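Local coordinates for amidohydrolase (PDB 3OOQ), which is a hydrolase of the metal-dependent amidohydrolase family, possibly with allantoinase activity, at the interface of chains A and B. Numbering follows the deposited sequence. Chains: chain A/B, amidohydrolase.

The interface of chains A and B. Residues chain A 159, 171-172; chain B 77-80, 82.
B:Asp79, on a loop of one amidohydrolase-family subunit, sets its carboxylate against the N-terminal start of helix 172-198 of the other, in a patch of an interface that may or may not persist in solution. The packing is tightest round this short acid. Two donors reach its OD2 from above opposite faces of the carboxylate plane: the backbone N of A:Arg172, in a nearly straight bond (2.9 Å, 169° at H), and the side-chain amine NZ of A:Lys159, in a salt bridge of 2.8 Å. Arginine's long chain lets NH1 reach the syn lone pair of OD1 at 2.9 Å; its guanidinium stands almost perpendicular to the carboxylate (86°), with OD1 close to the guanidinium plane. An aspartate suits a helix start, where the helix dipole would add to the pull of the lysine and arginine, normally charged. An asparagine here would probably leave A:Lys159 and A:Arg172 without their countercharge. Lysine provides reach: extended beyond CG, A:Lys159 also brings NZ to B:Tyr77 O at 3.1 Å. Threonine puts two groups on one short side chain: methyl CG2 lies near the B:Asp79 backbone, while chi1 of 62° swings OG1 to B:Glu82 OE2 (2.8 Å). Glutamate's longer, bent chain carries OE2 there, where it also accepts the threonine N-H in a bent bond from the same face; B:Glu82 adds little buried surface. Packing is looser beyond the lysine, where a water 2.8 Å from A:Lys159 NZ links it to B:Ser78 O.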
ATOM      1  N   LYS A 159       7.871  19.687 -10.442  1.00 17.12           N
ATOM      2  CA  LYS A 159       6.462  19.362 -10.159  1.00 15.99           C
ATOM      3  C   LYS A 159       6.137  17.882 -10.384  1.00 14.95           C
ATOM      4  O   LYS A 159       5.257  17.347  -9.729  1.00 15.22           O
ATOM      5  CB  LYS A 159       5.495  20.284 -10.910  1.00 15.88           C
ATOM      6  CG  LYS A 159       5.398  20.077 -12.428  1.00 15.69           C
ATOM      7  CD  LYS A 159       4.251  20.963 -12.987  1.00 16.24           C
ATOM      8  CE  LYS A 159       4.000  20.718 -14.469  1.00 16.93           C
ATOM      9  NZ  LYS A 159       2.619  21.163 -14.873  1.00 17.38           N
ATOM     10  N   THR A 171       2.588  21.873  -8.975  1.00 16.40           N
ATOM     11  CA  THR A 171       2.243  22.776 -10.086  1.00 16.74           C
ATOM     12  C   THR A 171       3.355  23.796 -10.220  1.00 17.36           C
ATOM     13  O   THR A 171       4.131  24.005  -9.267  1.00 17.50           O
ATOM     14  CB  THR A 171       0.943  23.599  -9.818  1.00 17.20           C
ATOM     15  OG1 THR A 171       1.135  24.446  -8.673  1.00 18.67           O
ATOM     16  CG2 THR A 171      -0.273  22.682  -9.562  1.00 18.74           C
ATOM     17  N   ARG A 172       3.413  24.468 -11.370  1.00 16.78           N
ATOM     18  CA  ARG A 172       4.363  25.563 -11.552  1.00 16.66           C
ATOM     19  C   ARG A 172       4.180  26.686 -10.538  1.00 16.67           C
ATOM     20  O   ARG A 172       5.154  27.334 -10.173  1.00 15.92           O
ATOM     21  CB  ARG A 172       4.252  26.142 -12.962  1.00 17.13           C
ATOM     22  CG  ARG A 172       4.864  25.259 -14.040  1.00 14.34           C
ATOM     23  CD  ARG A 172       4.793  25.961 -15.398  1.00 17.53           C
ATOM     24  NE  ARG A 172       5.640  25.298 -16.388  1.00 13.65           N
ATOM     25  CZ  ARG A 172       5.310  24.201 -17.069  1.00 16.89           C
ATOM     26  NH1 ARG A 172       4.125  23.613 -16.897  1.00 14.07           N
ATOM     27  NH2 ARG A 172       6.176  23.698 -17.939  1.00 14.04           N
TER
ATOM     28  N   TYR B  77      -0.756  17.701 -16.849  1.00 27.13           N
ATOM     29  CA  TYR B  77       0.095  18.866 -17.003  1.00 24.90           C
ATOM     30  C   TYR B  77      -0.505  20.168 -16.473  1.00 24.19           C
ATOM     31  O   TYR B  77       0.100  21.247 -16.625  1.00 23.81           O
ATOM     32  CB  TYR B  77       0.441  19.031 -18.477  1.00 24.13           C
ATOM     33  CG  TYR B  77       1.350  17.936 -19.024  1.00 30.33           C
ATOM     34  CD1 TYR B  77       2.668  17.778 -18.553  1.00 24.50           C
ATOM     35  CD2 TYR B  77       0.907  17.082 -20.032  1.00 24.32           C
ATOM     36  CE1 TYR B  77       3.516  16.769 -19.071  1.00 30.41           C
ATOM     37  CE2 TYR B  77       1.755  16.080 -20.576  1.00 30.59           C
ATOM     38  CZ  TYR B  77       3.044  15.930 -20.095  1.00 24.90           C
ATOM     39  OH  TYR B  77       3.852  14.950 -20.646  1.00 31.18           O
ATOM     40  N   SER B  78      -1.688  20.080 -15.871  1.00 23.82           N
ATOM     41  CA  SER B  78      -2.382  21.277 -15.378  1.00 23.52           C
ATOM     42  C   SER B  78      -1.646  21.927 -14.208  1.00 22.68           C
ATOM     43  O   SER B  78      -1.150  21.232 -13.326  1.00 22.80           O
ATOM     44  CB  SER B  78      -3.815  20.965 -14.967  1.00 23.60           C
ATOM     45  OG  SER B  78      -4.470  22.158 -14.543  1.00 31.44           O
ATOM     46  N   ASP B  79      -1.602  23.261 -14.217  1.00 21.46           N
ATOM     47  CA  ASP B  79      -0.946  24.039 -13.169  1.00 20.68           C
ATOM     48  C   ASP B  79      -1.918  24.784 -12.278  1.00 21.78           C
ATOM     49  O   ASP B  79      -1.509  25.628 -11.476  1.00 23.04           O
ATOM     50  CB  ASP B  79       0.078  25.000 -13.789  1.00 19.52           C
ATOM     51  CG  ASP B  79       1.310  24.265 -14.287  1.00 19.71           C
ATOM     52  OD1 ASP B  79       1.720  24.463 -15.453  1.00 19.64           O
ATOM     53  OD2 ASP B  79       1.840  23.440 -13.517  1.00 18.94           O
ATOM     54  N   GLY B  80      -3.199  24.450 -12.385  1.00 21.27           N
ATOM     55  CA  GLY B  80      -4.248  25.238 -11.737  1.00 20.33           C
ATOM     56  C   GLY B  80      -4.563  24.997 -10.271  1.00 18.59           C
ATOM     57  O   GLY B  80      -5.202  25.838  -9.649  1.00 18.76           O
ATOM     58  N   GLU B  82      -2.677  23.708  -6.640  1.00 16.22           N
ATOM     59  CA  GLU B  82      -1.619  23.158  -5.797  1.00 15.73           C
ATOM     60  C   GLU B  82      -2.248  22.313  -4.678  1.00 16.57           C
ATOM     61  O   GLU B  82      -2.245  22.687  -3.504  1.00 17.59           O
ATOM     62  CB  GLU B  82      -0.718  24.286  -5.264  1.00 16.02           C
ATOM     63  CG  GLU B  82       0.546  23.831  -4.538  1.00 20.37           C
ATOM     64  CD  GLU B  82       1.327  22.806  -5.329  1.00 16.83           C
ATOM     65  OE1 GLU B  82       1.287  21.624  -4.924  1.00 21.42           O
ATOM     66  OE2 GLU B  82       1.935  23.153  -6.370  1.00 20.43           O
TER
HETATM   67  O   HOH W   1       0.824  19.492 -13.595  1.00 23.32           O